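Long-range contacts in vinylacetyl-CoA Delta-isomerase (Nitrosopumilus maritimus SCM1, PDB 6VJR), which probably dehydrates 4-hydroxybutyryl-CoA and isomerises vinylacetyl-CoA, using a bound flavin-adenine dinucleotide and a [4Fe-4S] cluster: residues F285-R290 / V354-D359; H289-V294 / M360-C365; N108-T113 / S279-R284. One frame throughout, in Å; residues are numbered along the deposited sequence. Where two conformers were deposited one is given.

Contact 1: residues F285-R290 / V354-D359; sequences FTCYHR and VYLNDD. With FE (Fe (III) ion), chain I.
Helical residues 285-290 run past residues 354-359, which pass from the short strand 355-356 through a turn, with Asp-358 as N-cap, into the start of helix 359-369; the CA atoms of Cys-287 and Asp-359 are 5.2 Å apart. Tyr-288 carries much of the contact. Its CG stands anti to the carbonyl carbon, and the ring reaches across to the strand. At the tip, OH donates to Tyr-355 O over 2.6 Å, coming from above the carbonyl plane. CD1 of Leu-356 lies over one ring face in a CH-pi contact, 3.7 Å from the ring centroid. Asn-357 then bonds back to the helix. Its CG sits in the crowded position between backbone N and carbonyl carbon, and ND2 donates to Cys-287 O at 2.9 Å and 165°. Strand 355-356 pairs antiparallel with 348-349, in the helical C-terminal part of this flavoprotein of the 4-hydroxyphenylacetate 3-hydroxylase family. Cys-287 SG, anti to the backbone N, lies 3.2 Å from Asn-357 O and packs on Leu-356 CD1 and Asp-359. A water donates to both Thr-286 OG1 and Asp-359 OD2, while Asp-359 OD1 is held by Gln-363. His-289 points away and binds the iron ion through NE2 at 2.3 Å, beside Tyr-293 and Glu-443.

Contact 2: residues H289-V294 / M360-C365; sequences HRRSYV and MLAQVC. With FE (Fe (III) ion), chain I; SF4 (iron/sulfur cluster), chain E.
The tight part of this contact is where the last turns of helix 278-292 meet helix 359-369, around Ala-362. The CA atoms of Arg-291 and Ala-362 are only 4.9 Å apart, which the small methyl group permits. Ala-362 CB touches CG of Arg-291 at 4.0 Å and also lies near CB of Arg-290. One turn on, Cys-365 has its SG anti to the backbone N. The sulfur rests 3.7 Å from Arg-290 O, against the backbone and not against a side-chain tip.

Arg-290 leaves this close packing as an extended chain. NH1 donates to Gln-363 OE1 at 2.7 Å, in the carbonyl plane and on a lone pair, though the bond is bent to 143°. OE1 sits at the guanidinium edge; the guanidinium and amide planes are nearly perpendicular, 85° apart. The Gln-363 chain bends at chi2 (-52°) to bring OE1 there. Its NE2 is held by Asp-359, and Arg-290 NH2 donates to Ala-448 O.

The other side of 289-294 faces the metals. His-289, and Tyr-293 four residues on, bind the same iron ion, Tyr-293 through OH at 2.0 Å. Glu-443 binds it too. The [4Fe-4S] cluster lies beside them, with S3 3.4 Å from Ser-292 O. Asp-105 accepts from His-289 ND1 and is also bonded to Ser-292 OG, a second-shell link likely to fix the imidazole rotation.

Contact is looser toward the C-terminal end of 289-294. Val-294 and the Tyr-293 ring barely approach helix 359-369. Arg-291 also turns off, bent at chi2 and chi3, and its NH1 bonds to Gln-83 and Ser-344. No part faces solvent: every touching residue is buried. Away from the contact, Leu-361 and Val-364 of helix 359-369 pack on a second subunit.

Contact 3: residues N108-T113 / S279-R284; sequences NSLHST and SMLVER
Helices 101-121 and 278-292 pack here antiparallel in sense but crossing obliquely, 144° between the segment axes and 8.9 Å apart at closest approach. Arg-284 spans the contact. Its CB lies 4.0 Å from CB of Ser-109, where the CA atoms of the two segments come nearest. CG is anti to the carbonyl carbon, and the chain is extended from there to NE. CD passes 3.3 Å from Ser-112 OG, with Thr-113 OG1 farther off. NE and CZ run on past the same serine hydroxyl. At the tip, NH1 donates to Ser-112 OG at 2.9 Å and 152°, with the oxygen close to the guanidinium plane. NH1 also forms a salt bridge with Glu-116, one turn further along helix 101-121. Met-280 SD lies over one face of the guanidinium, offset toward the rim. An alanine in place of Arg-284 would probably loosen this end of the helix pair, since the bond to Ser-112 and the salt bridge to Glu-116 would both be lost.

The pair joins two parts of the fold. Helix 101-121 belongs to the N-terminal family region and helix 278-292 lies in the C-terminal one, with a β-rich part of the chain between them in sequence. The apolar half of the contact lies on the side of that β-region. Leu-281 reaches over with CG anti to the backbone N, and its CD1 meets Leu-110 CD2 at 3.7 Å. The two leucines cross obliquely, and both also touch Val-214 of strand 213-218. Ser-109 OG is 3.6 Å from the same CD1, but its hydroxyl is bonded within its own helix, to Ala-106 O. Thr-113 treats its hydroxyl likewise: OG1 donates to Ser-109 O at 2.8 Å, while its CG2 methyl packs beside Met-280 SD.

In the fold
All three contacts use helix 278-292, which they occupy in order: contact 3 near its start, contact 1 in the middle and contact 2 at its end. Centres of contacts 1 and 2 are about 8 Å apart, those of 1 and 3 about 9 Å, and those of 2 and 3 about 15 Å. Contact 1 touches both of the others, whereas contacts 2 and 3 do not meet. Contacts 1 and 2 share His-289 and Arg-290, and strand 355-356 is followed, after two residues, by helix 359-369. Contact 3 ties the helix to the N-terminal family region; the other two stay within the C-terminal one. The helix thus links both regions and carries the iron ligand His-289 near its far end, with Tyr-293 just beyond.

Contact 1: residues F285-R290 / V354-D359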
loop_
_atom_site.group_PDB
_atom_site.type_symbol
_atom_site.label_atom_id
_atom_site.label_comp_id
_atom_site.label_asym_id
_atom_site.label_seq_id
_atom_site.Cartn_x
_atom_site.Cartn_y
_atom_site.Cartn_z
ATOM N N PHE A 285 24.907 -10.170 -14.751
ATOM C CA PHE A 285 23.957 -11.266 -14.720
ATOM C C PHE A 285 22.642 -10.803 -14.106
ATOM O O PHE A 285 21.548 -11.009 -14.677
ATOM C CB PHE A 285 24.495 -12.470 -13.966
ATOM C CG PHE A 285 23.420 -13.495 -13.712
ATOM C CD1 PHE A 285 22.910 -14.249 -14.748
ATOM C CD2 PHE A 285 22.774 -13.520 -12.485
ATOM C CE1 PHE A 285 21.920 -15.171 -14.520
ATOM C CE2 PHE A 285 21.743 -14.417 -12.251
ATOM C CZ PHE A 285 21.294 -15.224 -13.270
ATOM N N THR A 286 22.755 -10.177 -12.938
ATOM C CA THR A 286 21.565 -9.685 -12.265
ATOM C C THR A 286 20.866 -8.579 -13.052
ATOM O O THR A 286 19.638 -8.469 -12.989
ATOM C CB THR A 286 21.790 -9.296 -10.800
ATOM O OG1 THR A 286 22.740 -8.234 -10.697
ATOM C CG2 THR A 286 22.191 -10.504 -9.973
ATOM N N CYS A 287 21.611 -7.740 -13.753
ATOM C CA CYS A 287 21.014 -6.723 -14.601
ATOM C C CYS A 287 20.061 -7.383 -15.600
ATOM O O CYS A 287 18.917 -6.955 -15.737
ATOM C CB CYS A 287 22.125 -5.975 -15.324
ATOM S SG CYS A 287 21.557 -4.640 -16.396
ATOM N N TYR A 288 20.547 -8.377 -16.359
ATOM C CA TYR A 288 19.664 -9.070 -17.275
ATOM C C TYR A 288 18.514 -9.740 -16.541
ATOM O O TYR A 288 17.333 -9.655 -16.940
ATOM C CB TYR A 288 20.413 -10.128 -18.074
ATOM C CG TYR A 288 21.384 -9.624 -19.141
ATOM C CD1 TYR A 288 20.956 -8.961 -20.275
ATOM C CD2 TYR A 288 22.753 -9.741 -18.950
ATOM C CE1 TYR A 288 21.850 -8.517 -21.217
ATOM C CE2 TYR A 288 23.658 -9.322 -19.902
ATOM C CZ TYR A 288 23.213 -8.629 -21.005
ATOM O OH TYR A 288 24.109 -8.204 -21.957
ATOM N N HIS A 289 18.879 -10.527 -15.532
ATOM C CA HIS A 289 17.904 -11.435 -14.959
ATOM C C HIS A 289 16.780 -10.693 -14.222
ATOM O O HIS A 289 15.632 -11.149 -14.263
ATOM C CB HIS A 289 18.551 -12.506 -14.102
ATOM C CG HIS A 289 17.664 -13.692 -13.943
ATOM N ND1 HIS A 289 17.229 -14.481 -14.985
ATOM C CD2 HIS A 289 17.058 -14.173 -12.839
ATOM C CE1 HIS A 289 16.381 -15.401 -14.480
ATOM N NE2 HIS A 289 16.269 -15.228 -13.170
ATOM N N ARG A 290 17.088 -9.540 -13.628
ATOM C CA ARG A 290 16.098 -8.751 -12.894
ATOM C C ARG A 290 14.990 -8.247 -13.822
ATOM O O ARG A 290 13.895 -7.978 -13.370
ATOM C CB ARG A 290 16.786 -7.644 -12.098
ATOM C CG ARG A 290 17.392 -8.226 -10.829
ATOM C CD ARG A 290 18.157 -7.270 -9.983
ATOM N NE ARG A 290 18.763 -7.970 -8.854
ATOM C CZ ARG A 290 19.819 -7.536 -8.191
ATOM N NH1 ARG A 290 20.232 -6.300 -8.336
ATOM N NH2 ARG A 290 20.482 -8.358 -7.423
ATOM N N VAL A 354 27.892 -7.324 -27.247
ATOM C CA VAL A 354 26.600 -7.666 -26.671
ATOM C C VAL A 354 25.926 -6.393 -26.142
ATOM O O VAL A 354 26.589 -5.485 -25.675
ATOM C CB VAL A 354 26.702 -8.745 -25.566
ATOM C CG1 VAL A 354 27.461 -8.254 -24.343
ATOM C CG2 VAL A 354 25.358 -9.300 -25.149
ATOM N N TYR A 355 24.597 -6.349 -26.206
ATOM C CA TYR A 355 23.788 -5.300 -25.594
ATOM C C TYR A 355 23.411 -5.702 -24.164
ATOM O O TYR A 355 23.061 -6.865 -23.901
ATOM C CB TYR A 355 22.541 -4.979 -26.425
ATOM C CG TYR A 355 22.830 -3.981 -27.528
ATOM C CD1 TYR A 355 23.741 -4.268 -28.540
ATOM C CD2 TYR A 355 22.234 -2.725 -27.532
ATOM C CE1 TYR A 355 24.060 -3.317 -29.496
ATOM C CE2 TYR A 355 22.545 -1.775 -28.478
ATOM C CZ TYR A 355 23.464 -2.075 -29.463
ATOM O OH TYR A 355 23.791 -1.168 -30.425
ATOM N N LEU A 356 23.523 -4.737 -23.255
ATOM C CA LEU A 356 23.088 -4.859 -21.861
ATOM C C LEU A 356 21.906 -3.931 -21.629
ATOM O O LEU A 356 21.939 -2.755 -21.978
ATOM C CB LEU A 356 24.287 -4.492 -20.982
ATOM C CG LEU A 356 24.054 -4.546 -19.468
ATOM C CD1 LEU A 356 23.862 -5.986 -19.018
ATOM C CD2 LEU A 356 25.178 -3.923 -18.719
ATOM N N ASN A 357 20.849 -4.446 -21.006
ATOM C CA ASN A 357 19.693 -3.652 -20.668
ATOM C C ASN A 357 20.039 -2.639 -19.571
ATOM O O ASN A 357 21.069 -2.706 -18.905
ATOM C CB ASN A 357 18.558 -4.563 -20.204
ATOM C CG ASN A 357 18.996 -5.389 -19.027
ATOM O OD1 ASN A 357 19.882 -6.242 -19.116
ATOM N ND2 ASN A 357 18.384 -5.131 -17.893
ATOM N N ASP A 358 19.158 -1.641 -19.418
ATOM C CA ASP A 358 19.300 -0.578 -18.442
ATOM C C ASP A 358 19.209 -1.125 -17.030
ATOM O O ASP A 358 18.163 -1.603 -16.600
ATOM C CB ASP A 358 18.252 0.507 -18.626
ATOM C CG ASP A 358 18.512 1.732 -17.767
ATOM O OD1 ASP A 358 18.470 1.589 -16.527
ATOM O OD2 ASP A 358 18.793 2.820 -18.348
ATOM N N ASP A 359 20.315 -1.019 -16.298
ATOM C CA ASP A 359 20.400 -1.616 -14.966
ATOM C C ASP A 359 19.392 -1.008 -13.982
ATOM O O ASP A 359 18.739 -1.743 -13.244
ATOM C CB ASP A 359 21.810 -1.483 -14.432
ATOM C CG ASP A 359 22.058 -2.296 -13.178
ATOM O OD1 ASP A 359 21.481 -1.907 -12.134
ATOM O OD2 ASP A 359 22.795 -3.285 -13.291
HETATM FE FE FE I . 14.916 -16.062 -11.539
HETATM O O HOH W 1 22.389 -5.366 -11.282
#

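Contact 2: residues H289-V294 / M360-C365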
loop_
_atom_site.group_PDB
_atom_site.type_symbol
_atom_site.label_atom_id
_atom_site.label_comp_id
_atom_site.label_asym_id
_atom_site.label_seq_id
_atom_site.Cartn_x
_atom_site.Cartn_y
_atom_site.Cartn_z
ATOM N N HIS A 289 18.879 -10.527 -15.532
ATOM C CA HIS A 289 17.904 -11.435 -14.959
ATOM C C HIS A 289 16.780 -10.693 -14.222
ATOM O O HIS A 289 15.632 -11.149 -14.263
ATOM C CB HIS A 289 18.551 -12.506 -14.102
ATOM C CG HIS A 289 17.664 -13.692 -13.943
ATOM N ND1 HIS A 289 17.229 -14.481 -14.985
ATOM C CD2 HIS A 289 17.058 -14.173 -12.839
ATOM C CE1 HIS A 289 16.381 -15.401 -14.480
ATOM N NE2 HIS A 289 16.269 -15.228 -13.170
ATOM N N ARG A 290 17.088 -9.540 -13.628
ATOM C CA ARG A 290 16.098 -8.751 -12.894
ATOM C C ARG A 290 14.990 -8.247 -13.822
ATOM O O ARG A 290 13.895 -7.978 -13.370
ATOM C CB ARG A 290 16.786 -7.644 -12.098
ATOM C CG ARG A 290 17.392 -8.226 -10.829
ATOM C CD ARG A 290 18.157 -7.270 -9.983
ATOM N NE ARG A 290 18.763 -7.970 -8.854
ATOM C CZ ARG A 290 19.819 -7.536 -8.191
ATOM N NH1 ARG A 290 20.232 -6.300 -8.336
ATOM N NH2 ARG A 290 20.482 -8.358 -7.423
ATOM N N ARG A 291 15.215 -8.184 -15.144
ATOM C CA ARG A 291 14.102 -7.879 -16.032
ATOM C C ARG A 291 13.646 -9.051 -16.916
ATOM O O ARG A 291 12.676 -8.901 -17.676
ATOM C CB ARG A 291 14.260 -6.592 -16.817
ATOM C CG ARG A 291 15.490 -6.401 -17.646
ATOM C CD ARG A 291 15.438 -6.999 -19.070
ATOM N NE ARG A 291 15.877 -8.390 -19.117
ATOM C CZ ARG A 291 16.252 -9.032 -20.253
ATOM N NH1 ARG A 291 16.090 -8.481 -21.470
ATOM N NH2 ARG A 291 16.747 -10.247 -20.157
ATOM N N SER A 292 14.235 -10.239 -16.730
ATOM C CA SER A 292 13.647 -11.472 -17.222
ATOM C C SER A 292 12.350 -11.809 -16.508
ATOM O O SER A 292 11.559 -12.623 -17.018
ATOM C CB SER A 292 14.677 -12.598 -17.200
ATOM O OG SER A 292 15.623 -12.352 -18.249
ATOM N N TYR A 293 12.125 -11.152 -15.357
ATOM C CA TYR A 293 10.891 -11.319 -14.580
ATOM C C TYR A 293 9.642 -10.818 -15.301
ATOM O O TYR A 293 8.547 -10.988 -14.787
ATOM C CB TYR A 293 10.975 -10.760 -13.145
ATOM C CG TYR A 293 11.915 -11.640 -12.357
ATOM C CD1 TYR A 293 11.440 -12.766 -11.700
ATOM C CD2 TYR A 293 13.267 -11.380 -12.318
ATOM C CE1 TYR A 293 12.282 -13.663 -11.091
ATOM C CE2 TYR A 293 14.137 -12.262 -11.708
ATOM C CZ TYR A 293 13.646 -13.421 -11.144
ATOM O OH TYR A 293 14.494 -14.327 -10.648
ATOM N N VAL A 294 9.772 -10.294 -16.520
ATOM C CA VAL A 294 8.638 -10.195 -17.429
ATOM C C VAL A 294 7.923 -11.548 -17.589
ATOM O O VAL A 294 6.718 -11.607 -17.849
ATOM C CB VAL A 294 9.112 -9.633 -18.760
ATOM C CG1 VAL A 294 8.113 -9.850 -19.892
ATOM C CG2 VAL A 294 9.448 -8.173 -18.594
ATOM N N MET A 360 19.281 0.304 -13.954
ATOM C CA MET A 360 18.376 0.966 -13.040
ATOM C C MET A 360 16.955 0.468 -13.265
ATOM O O MET A 360 16.279 0.091 -12.321
ATOM C CB MET A 360 18.440 2.494 -13.157
ATOM C CG MET A 360 17.382 3.169 -12.337
ATOM S SD MET A 360 17.590 3.095 -10.564
ATOM C CE MET A 360 18.440 4.657 -10.273
ATOM N N LEU A 361 16.521 0.445 -14.515
ATOM C CA LEU A 361 15.159 0.024 -14.785
ATOM C C LEU A 361 14.925 -1.467 -14.526
ATOM O O LEU A 361 13.809 -1.847 -14.181
ATOM C CB LEU A 361 14.755 0.444 -16.180
ATOM C CG LEU A 361 14.751 1.946 -16.433
ATOM C CD1 LEU A 361 14.540 2.262 -17.886
ATOM C CD2 LEU A 361 13.621 2.546 -15.615
ATOM N N ALA A 362 15.973 -2.296 -14.680
ATOM C CA ALA A 362 15.890 -3.687 -14.266
ATOM C C ALA A 362 15.617 -3.768 -12.760
ATOM O O ALA A 362 14.876 -4.637 -12.330
ATOM C CB ALA A 362 17.121 -4.447 -14.620
ATOM N N GLN A 363 16.268 -2.929 -11.951
ATOM C CA GLN A 363 16.044 -2.975 -10.498
ATOM C C GLN A 363 14.588 -2.696 -10.202
ATOM O O GLN A 363 13.983 -3.299 -9.312
ATOM C CB GLN A 363 16.932 -1.985 -9.757
ATOM C CG GLN A 363 18.409 -2.056 -10.078
ATOM C CD GLN A 363 18.960 -3.440 -9.955
ATOM O OE1 GLN A 363 18.642 -4.181 -9.001
ATOM N NE2 GLN A 363 19.824 -3.780 -10.905
ATOM N N VAL A 364 14.039 -1.715 -10.902
ATOM C CA VAL A 364 12.651 -1.330 -10.710
ATOM C C VAL A 364 11.687 -2.455 -11.097
ATOM O O VAL A 364 10.709 -2.719 -10.424
ATOM C CB VAL A 364 12.421 -0.035 -11.518
ATOM C CG1 VAL A 364 10.937 0.289 -11.540
ATOM C CG2 VAL A 364 13.254 1.128 -10.987
ATOM N N CYS A 365 11.953 -3.132 -12.220
ATOM C CA CYS A 365 11.161 -4.274 -12.633
ATOM C C CYS A 365 11.138 -5.314 -11.507
ATOM O O CYS A 365 10.096 -5.713 -10.988
ATOM C CB CYS A 365 11.702 -4.860 -13.918
ATOM S SG CYS A 365 10.794 -6.325 -14.481
HETATM FE FE FE I . 14.916 -16.062 -11.539
HETATM FE FE1 SF4 E . 13.330 -17.039 -13.932
HETATM FE FE2 SF4 E . 10.735 -16.854 -14.817
HETATM FE FE3 SF4 E . 11.856 -19.193 -14.620
HETATM FE FE4 SF4 E . 12.537 -17.573 -16.647
HETATM S S1 SF4 E . 10.565 -18.595 -16.362
HETATM S S2 SF4 E . 14.009 -18.787 -15.275
HETATM S S3 SF4 E . 12.504 -15.529 -15.525
HETATM S S4 SF4 E . 11.523 -17.772 -12.873
#

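Contact 3: residues N108-T113 / S279-R284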
loop_
_atom_site.group_PDB
_atom_site.type_symbol
_atom_site.label_atom_id
_atom_site.label_comp_id
_atom_site.label_asym_id
_atom_site.label_seq_id
_atom_site.Cartn_x
_atom_site.Cartn_y
_atom_site.Cartn_z
ATOM N N ASN A 108 24.834 -14.118 -21.739
ATOM C CA ASN A 108 24.904 -12.729 -22.150
ATOM C C ASN A 108 25.888 -11.964 -21.247
ATOM O O ASN A 108 26.688 -11.182 -21.719
ATOM C CB ASN A 108 23.506 -12.141 -22.269
ATOM C CG ASN A 108 22.903 -12.441 -23.634
ATOM O OD1 ASN A 108 23.026 -11.661 -24.579
ATOM N ND2 ASN A 108 22.269 -13.591 -23.766
ATOM N N SER A 109 25.800 -12.171 -19.934
ATOM C CA SER A 109 26.681 -11.498 -18.994
ATOM C C SER A 109 28.139 -11.946 -19.137
ATOM O O SER A 109 29.084 -11.143 -19.033
ATOM C CB SER A 109 26.130 -11.648 -17.575
ATOM O OG SER A 109 26.112 -12.988 -17.098
ATOM N N LEU A 110 28.346 -13.243 -19.368
ATOM C CA LEU A 110 29.701 -13.752 -19.583
ATOM C C LEU A 110 30.325 -13.221 -20.855
ATOM O O LEU A 110 31.536 -13.038 -20.889
ATOM C CB LEU A 110 29.707 -15.261 -19.580
ATOM C CG LEU A 110 29.614 -15.894 -18.208
ATOM C CD1 LEU A 110 29.234 -17.354 -18.346
ATOM C CD2 LEU A 110 30.918 -15.719 -17.419
ATOM N N HIS A 111 29.514 -12.950 -21.878
ATOM C CA HIS A 111 30.085 -12.508 -23.137
ATOM C C HIS A 111 30.861 -11.201 -22.934
ATOM O O HIS A 111 32.025 -11.085 -23.329
ATOM C CB HIS A 111 28.974 -12.347 -24.172
ATOM C CG HIS A 111 29.450 -12.068 -25.541
ATOM N ND1 HIS A 111 29.843 -10.806 -25.925
ATOM C CD2 HIS A 111 29.611 -12.869 -26.626
ATOM C CE1 HIS A 111 30.193 -10.851 -27.225
ATOM N NE2 HIS A 111 30.067 -12.089 -27.670
ATOM N N SER A 112 30.249 -10.233 -22.242
ATOM C CA SER A 112 30.909 -8.956 -21.997
ATOM C C SER A 112 31.989 -9.065 -20.917
ATOM O O SER A 112 33.029 -8.434 -21.028
ATOM C CB SER A 112 29.924 -7.858 -21.665
ATOM O OG SER A 112 29.263 -8.077 -20.432
ATOM N N THR A 113 31.745 -9.843 -19.863
ATOM C CA THR A 113 32.666 -9.898 -18.738
ATOM C C THR A 113 33.979 -10.563 -19.173
ATOM O O THR A 113 35.060 -10.070 -18.861
ATOM C CB THR A 113 32.035 -10.619 -17.556
ATOM O OG1 THR A 113 30.824 -9.964 -17.185
ATOM C CG2 THR A 113 33.000 -10.598 -16.386
ATOM N N SER A 279 32.455 -9.070 -9.187
ATOM C CA SER A 279 31.371 -8.115 -8.997
ATOM C C SER A 279 30.796 -7.702 -10.355
ATOM O O SER A 279 29.589 -7.581 -10.497
ATOM C CB SER A 279 31.820 -6.929 -8.179
ATOM O OG SER A 279 32.881 -6.264 -8.844
ATOM N N MET A 280 31.646 -7.566 -11.382
ATOM C CA MET A 280 31.152 -7.232 -12.723
ATOM C C MET A 280 30.191 -8.312 -13.253
ATOM O O MET A 280 29.098 -8.024 -13.777
ATOM C CB MET A 280 32.313 -7.061 -13.701
ATOM C CG MET A 280 31.879 -6.755 -15.098
ATOM S SD MET A 280 33.223 -6.608 -16.297
ATOM C CE MET A 280 34.039 -5.099 -15.755
ATOM N N LEU A 281 30.588 -9.580 -13.075
ATOM C CA LEU A 281 29.784 -10.678 -13.581
ATOM C C LEU A 281 28.455 -10.699 -12.833
ATOM O O LEU A 281 27.411 -10.889 -13.439
ATOM C CB LEU A 281 30.505 -12.010 -13.449
ATOM C CG LEU A 281 29.702 -13.219 -13.919
ATOM C CD1 LEU A 281 29.337 -13.065 -15.391
ATOM C CD2 LEU A 281 30.544 -14.464 -13.657
ATOM N N VAL A 282 28.491 -10.600 -11.507
ATOM C CA VAL A 282 27.229 -10.621 -10.751
ATOM C C VAL A 282 26.304 -9.462 -11.141
ATOM O O VAL A 282 25.096 -9.627 -11.307
ATOM C CB VAL A 282 27.529 -10.605 -9.255
ATOM C CG1 VAL A 282 26.284 -10.468 -8.411
ATOM C CG2 VAL A 282 28.321 -11.824 -8.800
ATOM N N GLU A 283 26.890 -8.263 -11.248
ATOM C CA GLU A 283 26.156 -7.070 -11.645
ATOM C C GLU A 283 25.467 -7.267 -12.985
ATOM O O GLU A 283 24.301 -6.943 -13.145
ATOM C CB GLU A 283 27.068 -5.853 -11.701
ATOM C CG GLU A 283 26.352 -4.557 -12.047
ATOM C CD GLU A 283 27.207 -3.309 -11.806
ATOM O OE1 GLU A 283 26.691 -2.263 -11.378
ATOM O OE2 GLU A 283 28.424 -3.381 -11.981
ATOM N N ARG A 284 26.218 -7.752 -13.975
ATOM C CA ARG A 284 25.629 -7.899 -15.282
ATOM C C ARG A 284 24.638 -9.042 -15.403
ATOM O O ARG A 284 23.609 -8.882 -16.058
ATOM C CB ARG A 284 26.743 -7.949 -16.316
ATOM C CG ARG A 284 27.572 -6.679 -16.351
ATOM C CD ARG A 284 28.531 -6.664 -17.491
ATOM N NE ARG A 284 29.325 -5.446 -17.385
ATOM C CZ ARG A 284 30.372 -5.171 -18.106
ATOM N NH1 ARG A 284 30.722 -5.992 -19.061
ATOM N NH2 ARG A 284 31.045 -4.061 -17.882
#